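Local coordinates for anopheles Plasmodium-responsive Leucine-rich repeat protein 1B (Anopheles gambiae, PDB 4XGO) that probably works in mosquito defence against Plasmodium by binding protein partners such as the leucine-rich repeat protein LRIM1, here represented by its leucine-rich repeat domain, at residues P202-D208 with Q226-Y232; L241-P247 with E265-F271. All coordinates share one frame; numbering follows the deposited sequence. Where two conformers were deposited one is given.

In the fold
Both interactions join neighbouring turns of the leucine-rich repeat solenoid. Interaction 1 pairs strands 206-208 and 230-232 of the long parallel ladder that lines the concave face, as in leucine-rich repeat proteins generally, together with the loops that lead into them; interaction 2 pairs strands 240-243 and 263-266 of a separate two-stranded ladder, nearer the outside of the arc, whose first strand, 240-243, follows 230-232 directly in the chain. Their centres lie about 17 Å apart and their nearest atoms about 5 Å, without touching. Interaction 1 buries more surface and mixes aliphatic packing with a salt bridge. Interaction 2 lies farther from the chain's centre, has more exposed residues, and relies on backbone bonds, an asparagine amide and aromatic rings.

Interaction 1: P202-D208 with Q226-Y232; sequences PGLVDVD and QRLERLY. Unlike the reference sequence in segment 202-208: Val205 (reference Thr).
Val205 O receives two backbone N-H groups, Glu229 N at 2.8 Å, on a lone pair, and Arg230 N at 3.0 Å, almost in line with the carbonyl. From there the parallel ladder runs on through Val207, whose N donates to Arg230 O and whose O accepts from Tyr232 N. Beside the ladder Asp206 and Arg230 lie alongside each other, pointing the same way. In the Asp206 conformer given here, one of two, Arg230 NH1 reaches Asp206 OD1 at 3.0 Å, a nearly straight salt bridge (168° at the hydrogen) made in the guanidinium plane and on the syn side of the carboxylate. Glu229 OE1 adds only charge, since it stands well out of that guanidinium plane. On the face of Val207 and Leu231, Val207 CG1 presses on Leu231 CD1 at 3.4 Å, tighter than usual for carbons, and meets Leu228 CD1; a chi1 of 59° puts CG1 between the backbone N and the carbonyl carbon, aimed at Leu231.

In the loops before the strands, Val205 CG2 sits 3.6 Å above the centre of the Arg227 guanidinium, while CG1 rests against the Glu229 carboxylate. A bend at chi3 (-138°) turns the Arg227 chain toward Gly203, where NE lies 2.7 Å from Gly203 O. Gln226 N donates to Pro202 O, and a water donates to both Pro202 O and Leu204 O while accepting from Arg227 N, 2.8 Å away.

Farther out, strands 184-186 and 253-255 continue the ladder on its two sides; Asp208 OD1 accepts from Ser210 N and Leu228 O from Thr250 OG1. The chemistry divides by face: Val207 and Leu231 bury aliphatic carbon inside the solenoid, whereas on the other face Asp206, in this conformer, pairs with Arg230, and their attraction would probably favour both ionised forms.

Interaction 2: L241-P247 with E265-F271; sequences LDFYGRP and EHNQAQF
Leu241 O accepts from Glu265 N at 2.8 Å, and Phe243 N donates to Glu265 O at the same distance, 2.8 Å. The next rung is weak, Asn267 N to Phe243 O at 3.5 Å. The Asn267 side chain then takes over: with CG between the backbone N and the carbonyl carbon (chi1 51°), ND2 reaches across to Gly245 O at 2.9 Å. Two donors shape the turn that follows by gripping Asn267 O from opposite faces of its carbonyl plane: His266 ND1 at 2.8 Å and Gln270 N, the latter closing a type I turn from Asn267 to Gln270.

Phe243 and Phe271 cross at about a right angle; Phe243 CD2 comes to the edge of the Phe271 ring, 4.1 Å from its CE1. Phe271 CD2 lies over one face of the His266 imidazole. Pro247 CB packs on Gln270 O, 3.6 Å away. Outside the pair, Tyr219 stacks on Phe243 and Lys288 O accepts from His266 NE2. Asp242 and Glu265 bring like charges to the opposite side of the ladder from Phe243. This short parallel pairing joins successive turns of a leucine-rich repeat solenoid away from its main ladder, a secondary pairing found in some such proteins.

Interaction 1: P202-D208 with Q226-Y232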
ATOM      1  N   PRO A 202       7.621  26.541 -24.150  1.00 23.16           N
ATOM      2  CA  PRO A 202       7.301  27.944 -23.870  1.00 23.28           C
ATOM      3  C   PRO A 202       5.913  28.187 -23.269  1.00 22.60           C
ATOM      4  O   PRO A 202       5.629  29.314 -22.842  1.00 23.54           O
ATOM      5  CB  PRO A 202       7.425  28.610 -25.247  1.00 24.81           C
ATOM      6  CG  PRO A 202       7.150  27.521 -26.220  1.00 24.82           C
ATOM      7  CD  PRO A 202       7.710  26.273 -25.598  1.00 24.00           C
ATOM      8  N   GLY A 203       5.068  27.151 -23.224  1.00 20.98           N
ATOM      9  CA  GLY A 203       3.712  27.277 -22.707  1.00 20.75           C
ATOM     10  C   GLY A 203       3.575  26.936 -21.229  1.00 19.38           C
ATOM     11  O   GLY A 203       2.477  26.977 -20.672  1.00 19.45           O
ATOM     12  N   LEU A 204       4.684  26.581 -20.593  1.00 18.68           N
ATOM     13  CA  LEU A 204       4.658  26.092 -19.225  1.00 17.76           C
ATOM     14  C   LEU A 204       4.099  27.125 -18.269  1.00 18.05           C
ATOM     15  O   LEU A 204       4.459  28.312 -18.335  1.00 18.87           O
ATOM     16  CB  LEU A 204       6.056  25.678 -18.779  1.00 17.19           C
ATOM     17  CG  LEU A 204       6.554  24.322 -19.265  1.00 17.07           C
ATOM     18  CD1 LEU A 204       8.029  24.203 -18.914  1.00 17.19           C
ATOM     19  CD2 LEU A 204       5.744  23.213 -18.589  1.00 16.44           C
ATOM     20  N   VAL A 205       3.196  26.657 -17.413  1.00 17.19           N
ATOM     21  CA  VAL A 205       2.582  27.452 -16.359  1.00 17.25           C
ATOM     22  C   VAL A 205       3.096  27.045 -14.976  1.00 16.77           C
ATOM     23  O   VAL A 205       3.374  27.903 -14.130  1.00 16.38           O
ATOM     24  CB  VAL A 205       1.041  27.330 -16.426  1.00 17.61           C
ATOM     25  CG1 VAL A 205       0.382  28.083 -15.274  1.00 17.74           C
ATOM     26  CG2 VAL A 205       0.550  27.863 -17.765  1.00 18.42           C
ATOM     27  N   ASP A 206       3.216  25.735 -14.750  1.00 17.05           N
ATOM     28  CA  ASP A 206       3.668  25.202 -13.463  0.50 16.47           C
ATOM     29  C   ASP A 206       4.771  24.181 -13.718  1.00 16.45           C
ATOM     30  O   ASP A 206       4.583  23.199 -14.446  1.00 15.70           O
ATOM     31  CB  ASP A 206       2.515  24.553 -12.694  0.50 16.40           C
ATOM     32  CG  ASP A 206       1.321  25.477 -12.527  0.50 16.76           C
ATOM     33  OD1 ASP A 206       1.472  26.572 -11.948  0.50 16.52           O
ATOM     34  OD2 ASP A 206       0.219  25.107 -12.993  0.50 17.51           O
ATOM     35  N   VAL A 207       5.932  24.426 -13.136  1.00 15.77           N
ATOM     36  CA  VAL A 207       7.056  23.500 -13.267  1.00 16.04           C
ATOM     37  C   VAL A 207       7.636  23.201 -11.898  1.00 14.71           C
ATOM     38  O   VAL A 207       7.988  24.115 -11.143  1.00 14.76           O
ATOM     39  CB  VAL A 207       8.135  23.990 -14.279  1.00 17.85           C
ATOM     40  CG1 VAL A 207       8.707  25.329 -13.901  1.00 19.02           C
ATOM     41  CG2 VAL A 207       9.249  22.968 -14.404  1.00 18.58           C
ATOM     42  N   ASP A 208       7.692  21.911 -11.560  1.00 13.56           N
ATOM     43  CA  ASP A 208       8.280  21.465 -10.303  1.00 12.88           C
ATOM     44  C   ASP A 208       9.582  20.685 -10.574  1.00 12.44           C
ATOM     45  O   ASP A 208       9.569  19.598 -11.172  1.00 11.80           O
ATOM     46  CB  ASP A 208       7.272  20.639  -9.501  1.00 12.79           C
ATOM     47  CG  ASP A 208       7.697  20.401  -8.062  1.00 13.15           C
ATOM     48  OD1 ASP A 208       8.875  20.556  -7.706  1.00 12.38           O
ATOM     49  OD2 ASP A 208       6.817  20.038  -7.255  1.00 14.34           O
ATOM     50  N   GLN A 226       6.097  32.299 -21.867  1.00 34.76           N
ATOM     51  CA  GLN A 226       5.037  33.259 -22.119  1.00 37.37           C
ATOM     52  C   GLN A 226       4.077  33.384 -20.928  1.00 35.38           C
ATOM     53  O   GLN A 226       3.494  34.444 -20.705  1.00 36.07           O
ATOM     54  CB  GLN A 226       4.294  32.841 -23.390  1.00 40.14           C
ATOM     55  CG  GLN A 226       5.257  32.404 -24.490  1.00 42.73           C
ATOM     56  CD  GLN A 226       4.669  32.517 -25.873  1.00 45.18           C
ATOM     57  OE1 GLN A 226       3.842  31.701 -26.276  1.00 47.02           O
ATOM     58  NE2 GLN A 226       5.096  33.533 -26.611  1.00 47.92           N
ATOM     59  N   ARG A 227       3.929  32.314 -20.147  1.00 31.17           N
ATOM     60  CA  ARG A 227       2.896  32.293 -19.118  1.00 29.14           C
ATOM     61  C   ARG A 227       3.251  31.557 -17.825  1.00 25.39           C
ATOM     62  O   ARG A 227       2.352  31.192 -17.065  1.00 24.25           O
ATOM     63  CB  ARG A 227       1.601  31.732 -19.714  1.00 32.22           C
ATOM     64  CG  ARG A 227       1.794  30.751 -20.855  1.00 34.36           C
ATOM     65  CD  ARG A 227       0.461  30.162 -21.287  1.00 36.99           C
ATOM     66  NE  ARG A 227       0.597  28.730 -21.534  1.00 39.08           N
ATOM     67  CZ  ARG A 227      -0.350  27.820 -21.301  1.00 41.10           C
ATOM     68  NH1 ARG A 227      -1.551  28.172 -20.818  1.00 41.72           N
ATOM     69  NH2 ARG A 227      -0.087  26.537 -21.550  1.00 39.68           N
ATOM     70  N   LEU A 228       4.541  31.400 -17.545  1.00 22.66           N
ATOM     71  CA  LEU A 228       4.967  30.698 -16.347  1.00 21.06           C
ATOM     72  C   LEU A 228       4.459  31.404 -15.090  1.00 20.89           C
ATOM     73  O   LEU A 228       4.645  32.618 -14.934  1.00 21.30           O
ATOM     74  CB  LEU A 228       6.485  30.582 -16.309  1.00 20.46           C
ATOM     75  CG  LEU A 228       7.067  29.755 -15.164  1.00 19.47           C
ATOM     76  CD1 LEU A 228       6.743  28.272 -15.293  1.00 19.17           C
ATOM     77  CD2 LEU A 228       8.564  29.959 -15.081  1.00 19.55           C
ATOM     78  N   GLU A 229       3.792  30.644 -14.224  1.00 19.72           N
ATOM     79  CA  GLU A 229       3.228  31.168 -12.973  1.00 20.19           C
ATOM     80  C   GLU A 229       3.908  30.623 -11.721  1.00 18.74           C
ATOM     81  O   GLU A 229       4.034  31.338 -10.723  1.00 17.86           O
ATOM     82  CB  GLU A 229       1.734  30.870 -12.876  1.00 22.30           C
ATOM     83  CG  GLU A 229       0.885  31.665 -13.857  1.00 25.44           C
ATOM     84  CD  GLU A 229      -0.593  31.364 -13.724  1.00 27.91           C
ATOM     85  OE1 GLU A 229      -1.029  30.984 -12.613  1.00 29.93           O
ATOM     86  OE2 GLU A 229      -1.309  31.497 -14.744  1.00 32.41           O
ATOM     87  N   ARG A 230       4.327  29.363 -11.747  1.00 17.79           N
ATOM     88  CA  ARG A 230       4.865  28.726 -10.539  1.00 17.40           C
ATOM     89  C   ARG A 230       6.106  27.924 -10.882  1.00 16.39           C
ATOM     90  O   ARG A 230       6.082  27.068 -11.778  1.00 16.02           O
ATOM     91  CB  ARG A 230       3.808  27.824  -9.886  1.00 17.99           C
ATOM     92  CG  ARG A 230       2.486  28.535  -9.647  1.00 19.84           C
ATOM     93  CD  ARG A 230       1.523  27.638  -8.914  1.00 21.10           C
ATOM     94  NE  ARG A 230       0.297  28.349  -8.579  1.00 23.97           N
ATOM     95  CZ  ARG A 230      -0.701  28.598  -9.430  1.00 26.30           C
ATOM     96  NH1 ARG A 230      -0.647  28.208 -10.706  1.00 26.08           N
ATOM     97  NH2 ARG A 230      -1.779  29.249  -8.989  1.00 27.63           N
ATOM     98  N   LEU A 231       7.190  28.225 -10.163  1.00 15.29           N
ATOM     99  CA  LEU A 231       8.477  27.569 -10.346  1.00 15.04           C
ATOM    100  C   LEU A 231       8.977  27.075  -8.994  1.00 14.15           C
ATOM    101  O   LEU A 231       9.232  27.866  -8.060  1.00 13.59           O
ATOM    102  CB  LEU A 231       9.493  28.531 -10.988  1.00 15.60           C
ATOM    103  CG  LEU A 231      10.934  28.025 -11.070  1.00 16.05           C
ATOM    104  CD1 LEU A 231      11.044  26.811 -11.974  1.00 16.17           C
ATOM    105  CD2 LEU A 231      11.857  29.123 -11.551  1.00 16.48           C
ATOM    106  N   TYR A 232       9.070  25.750  -8.864  1.00 13.45           N
ATOM    107  CA  TYR A 232       9.515  25.130  -7.643  1.00 13.14           C
ATOM    108  C   TYR A 232      10.879  24.491  -7.850  1.00 13.20           C
ATOM    109  O   TYR A 232      11.047  23.601  -8.698  1.00 12.53           O
ATOM    110  CB  TYR A 232       8.534  24.059  -7.181  1.00 13.28           C
ATOM    111  CG  TYR A 232       7.129  24.558  -6.992  1.00 13.81           C
ATOM    112  CD1 TYR A 232       6.225  24.539  -8.038  1.00 14.68           C
ATOM    113  CD2 TYR A 232       6.710  25.046  -5.767  1.00 14.22           C
ATOM    114  CE1 TYR A 232       4.921  25.000  -7.869  1.00 15.57           C
ATOM    115  CE2 TYR A 232       5.406  25.505  -5.585  1.00 15.10           C
ATOM    116  CZ  TYR A 232       4.521  25.476  -6.645  1.00 15.65           C
ATOM    117  OH  TYR A 232       3.213  25.921  -6.492  1.00 17.33           O
TER
HETATM  118  O   HOH W   1       5.486  29.969 -20.113  1.00 23.92           O

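Interaction 2: L241-P247 with E265-F271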
ATOM      1  N   LEU A 241      22.418  32.551  -7.397  1.00 17.10           N
ATOM      2  CA  LEU A 241      21.489  32.871  -8.467  1.00 17.77           C
ATOM      3  C   LEU A 241      21.618  34.335  -8.821  1.00 18.89           C
ATOM      4  O   LEU A 241      21.780  35.177  -7.938  1.00 18.60           O
ATOM      5  CB  LEU A 241      20.043  32.591  -8.046  1.00 17.14           C
ATOM      6  CG  LEU A 241      19.673  31.146  -7.738  1.00 16.84           C
ATOM      7  CD1 LEU A 241      18.279  31.087  -7.127  1.00 16.61           C
ATOM      8  CD2 LEU A 241      19.714  30.306  -8.993  1.00 17.57           C
ATOM      9  N   ASP A 242      21.568  34.615 -10.119  1.00 20.22           N
ATOM     10  CA  ASP A 242      21.587  35.973 -10.645  1.00 22.57           C
ATOM     11  C   ASP A 242      20.504  36.076 -11.725  1.00 24.47           C
ATOM     12  O   ASP A 242      20.711  35.660 -12.871  1.00 23.63           O
ATOM     13  CB  ASP A 242      22.975  36.301 -11.219  1.00 23.58           C
ATOM     14  CG  ASP A 242      23.028  37.659 -11.907  1.00 24.90           C
ATOM     15  OD1 ASP A 242      22.082  38.462 -11.734  1.00 25.02           O
ATOM     16  OD2 ASP A 242      24.025  37.909 -12.639  1.00 26.26           O
ATOM     17  N   PHE A 243      19.344  36.609 -11.326  1.00 26.59           N
ATOM     18  CA  PHE A 243      18.198  36.822 -12.218  1.00 29.16           C
ATOM     19  C   PHE A 243      18.156  38.275 -12.724  1.00 31.29           C
ATOM     20  O   PHE A 243      17.637  39.177 -12.069  1.00 32.24           O
ATOM     21  CB  PHE A 243      16.898  36.458 -11.483  1.00 29.73           C
ATOM     22  CG  PHE A 243      16.695  34.970 -11.279  1.00 30.48           C
ATOM     23  CD1 PHE A 243      17.722  34.039 -11.504  1.00 31.01           C
ATOM     24  CD2 PHE A 243      15.461  34.490 -10.861  1.00 31.49           C
ATOM     25  CE1 PHE A 243      17.513  32.680 -11.319  1.00 31.64           C
ATOM     26  CE2 PHE A 243      15.256  33.132 -10.656  1.00 30.44           C
ATOM     27  CZ  PHE A 243      16.275  32.225 -10.890  1.00 30.58           C
ATOM     28  N   TYR A 244      18.679  38.490 -13.918  1.00 34.30           N
ATOM     29  CA  TYR A 244      19.018  39.846 -14.391  1.00 36.24           C
ATOM     30  C   TYR A 244      18.104  40.392 -15.476  1.00 38.71           C
ATOM     31  O   TYR A 244      18.034  41.609 -15.679  1.00 43.13           O
ATOM     32  CB  TYR A 244      20.439  39.842 -14.954  1.00 35.98           C
ATOM     33  CG  TYR A 244      20.589  38.813 -16.050  1.00 35.33           C
ATOM     34  CD1 TYR A 244      20.327  39.139 -17.382  1.00 35.57           C
ATOM     35  CD2 TYR A 244      20.946  37.499 -15.744  1.00 35.08           C
ATOM     36  CE1 TYR A 244      20.444  38.189 -18.380  1.00 35.89           C
ATOM     37  CE2 TYR A 244      21.059  36.541 -16.731  1.00 35.78           C
ATOM     38  CZ  TYR A 244      20.806  36.888 -18.048  1.00 36.34           C
ATOM     39  OH  TYR A 244      20.919  35.929 -19.021  1.00 36.74           O
ATOM     40  N   GLY A 245      17.458  39.508 -16.221  1.00 40.32           N
ATOM     41  CA  GLY A 245      16.754  39.911 -17.435  1.00 42.83           C
ATOM     42  C   GLY A 245      15.435  40.610 -17.187  1.00 43.04           C
ATOM     43  O   GLY A 245      15.179  41.134 -16.093  1.00 44.93           O
ATOM     44  N   ARG A 246      14.602  40.619 -18.222  1.00 42.77           N
ATOM     45  CA  ARG A 246      13.223  41.073 -18.100  1.00 41.69           C
ATOM     46  C   ARG A 246      12.495  40.100 -17.192  1.00 39.98           C
ATOM     47  O   ARG A 246      12.653  38.892 -17.342  1.00 38.73           O
ATOM     48  CB  ARG A 246      12.536  41.092 -19.464  1.00 41.99           C
ATOM     49  N   PRO A 247      11.705  40.613 -16.235  1.00 39.91           N
ATOM     50  CA  PRO A 247      10.944  39.694 -15.391  1.00 38.44           C
ATOM     51  C   PRO A 247       9.915  38.916 -16.199  1.00 37.48           C
ATOM     52  O   PRO A 247       9.505  39.351 -17.272  1.00 36.03           O
ATOM     53  CB  PRO A 247      10.242  40.619 -14.381  1.00 38.88           C
ATOM     54  CG  PRO A 247      10.907  41.945 -14.512  1.00 40.22           C
ATOM     55  CD  PRO A 247      11.418  42.022 -15.913  1.00 40.70           C
ATOM     56  N   GLU A 265      20.732  37.384  -6.487  1.00 18.52           N
ATOM     57  CA  GLU A 265      20.889  38.700  -7.099  1.00 19.92           C
ATOM     58  C   GLU A 265      19.804  38.870  -8.155  1.00 20.68           C
ATOM     59  O   GLU A 265      19.414  37.909  -8.798  1.00 19.55           O
ATOM     60  CB  GLU A 265      22.289  38.838  -7.735  1.00 20.76           C
ATOM     61  CG  GLU A 265      23.396  38.978  -6.686  1.00 21.19           C
ATOM     62  CD  GLU A 265      24.814  38.665  -7.168  1.00 22.09           C
ATOM     63  OE1 GLU A 265      25.730  38.741  -6.313  1.00 22.25           O
ATOM     64  OE2 GLU A 265      25.031  38.327  -8.353  1.00 22.94           O
ATOM     65  N   HIS A 266      19.340  40.101  -8.315  1.00 22.77           N
ATOM     66  CA  HIS A 266      18.326  40.427  -9.314  1.00 25.21           C
ATOM     67  C   HIS A 266      18.255  41.931  -9.542  1.00 27.77           C
ATOM     68  O   HIS A 266      18.700  42.722  -8.700  1.00 28.05           O
ATOM     69  CB  HIS A 266      16.950  39.905  -8.883  1.00 25.31           C
ATOM     70  CG  HIS A 266      16.490  40.431  -7.556  1.00 25.49           C
ATOM     71  ND1 HIS A 266      15.793  41.615  -7.422  1.00 26.38           N
ATOM     72  CD2 HIS A 266      16.647  39.945  -6.302  1.00 25.03           C
ATOM     73  CE1 HIS A 266      15.530  41.827  -6.144  1.00 25.84           C
ATOM     74  NE2 HIS A 266      16.040  40.830  -5.443  1.00 24.99           N
ATOM     75  N   ASN A 267      17.710  42.343 -10.680  1.00 31.53           N
ATOM     76  CA  ASN A 267      17.483  43.779 -10.892  1.00 34.26           C
ATOM     77  C   ASN A 267      16.353  44.302  -9.994  1.00 34.67           C
ATOM     78  O   ASN A 267      15.574  43.518  -9.437  1.00 33.48           O
ATOM     79  CB  ASN A 267      17.291  44.142 -12.375  1.00 37.31           C
ATOM     80  CG  ASN A 267      16.258  43.292 -13.078  1.00 39.81           C
ATOM     81  OD1 ASN A 267      15.294  42.818 -12.479  1.00 41.52           O
ATOM     82  ND2 ASN A 267      16.453  43.106 -14.377  1.00 43.08           N
ATOM     83  N   GLN A 268      16.285  45.622  -9.833  1.00 35.81           N
ATOM     84  CA  GLN A 268      15.438  46.240  -8.796  1.00 38.06           C
ATOM     85  C   GLN A 268      13.991  45.719  -8.785  1.00 39.24           C
ATOM     86  O   GLN A 268      13.439  45.425  -7.714  1.00 39.66           O
ATOM     87  CB  GLN A 268      15.444  47.773  -8.939  1.00 39.36           C
ATOM     88  CG  GLN A 268      14.688  48.533  -7.854  1.00 40.43           C
ATOM     89  CD  GLN A 268      15.200  48.246  -6.452  1.00 40.54           C
ATOM     90  N   ALA A 269      13.399  45.597  -9.972  1.00 39.99           N
ATOM     91  CA  ALA A 269      11.971  45.273 -10.111  1.00 40.79           C
ATOM     92  C   ALA A 269      11.686  43.799 -10.429  1.00 39.58           C
ATOM     93  O   ALA A 269      10.531  43.412 -10.592  1.00 41.25           O
ATOM     94  CB  ALA A 269      11.350  46.164 -11.181  1.00 41.53           C
ATOM     95  N   GLN A 270      12.734  42.980 -10.505  1.00 37.77           N
ATOM     96  CA  GLN A 270      12.611  41.570 -10.886  1.00 36.55           C
ATOM     97  C   GLN A 270      11.442  40.823 -10.223  1.00 33.76           C
ATOM     98  O   GLN A 270      10.760  40.031 -10.884  1.00 33.25           O
ATOM     99  CB  GLN A 270      13.909  40.833 -10.533  1.00 37.19           C
ATOM    100  CG  GLN A 270      13.957  39.376 -10.962  1.00 38.12           C
ATOM    101  CD  GLN A 270      14.049  39.188 -12.463  1.00 39.83           C
ATOM    102  OE1 GLN A 270      14.623  40.007 -13.175  1.00 41.29           O
ATOM    103  NE2 GLN A 270      13.494  38.082 -12.950  1.00 40.30           N
ATOM    104  N   PHE A 271      11.253  41.041  -8.921  1.00 31.22           N
ATOM    105  CA  PHE A 271      10.335  40.228  -8.117  1.00 30.58           C
ATOM    106  C   PHE A 271       9.055  40.965  -7.696  1.00 30.62           C
ATOM    107  O   PHE A 271       8.319  40.464  -6.852  1.00 28.21           O
ATOM    108  CB  PHE A 271      11.050  39.691  -6.855  1.00 30.18           C
ATOM    109  CG  PHE A 271      12.175  38.710  -7.127  1.00 30.08           C
ATOM    110  CD1 PHE A 271      12.217  37.937  -8.286  1.00 30.77           C
ATOM    111  CD2 PHE A 271      13.177  38.527  -6.183  1.00 29.52           C
ATOM    112  CE1 PHE A 271      13.241  37.033  -8.505  1.00 30.59           C
ATOM    113  CE2 PHE A 271      14.203  37.625  -6.396  1.00 29.69           C
ATOM    114  CZ  PHE A 271      14.245  36.884  -7.562  1.00 29.97           C
TER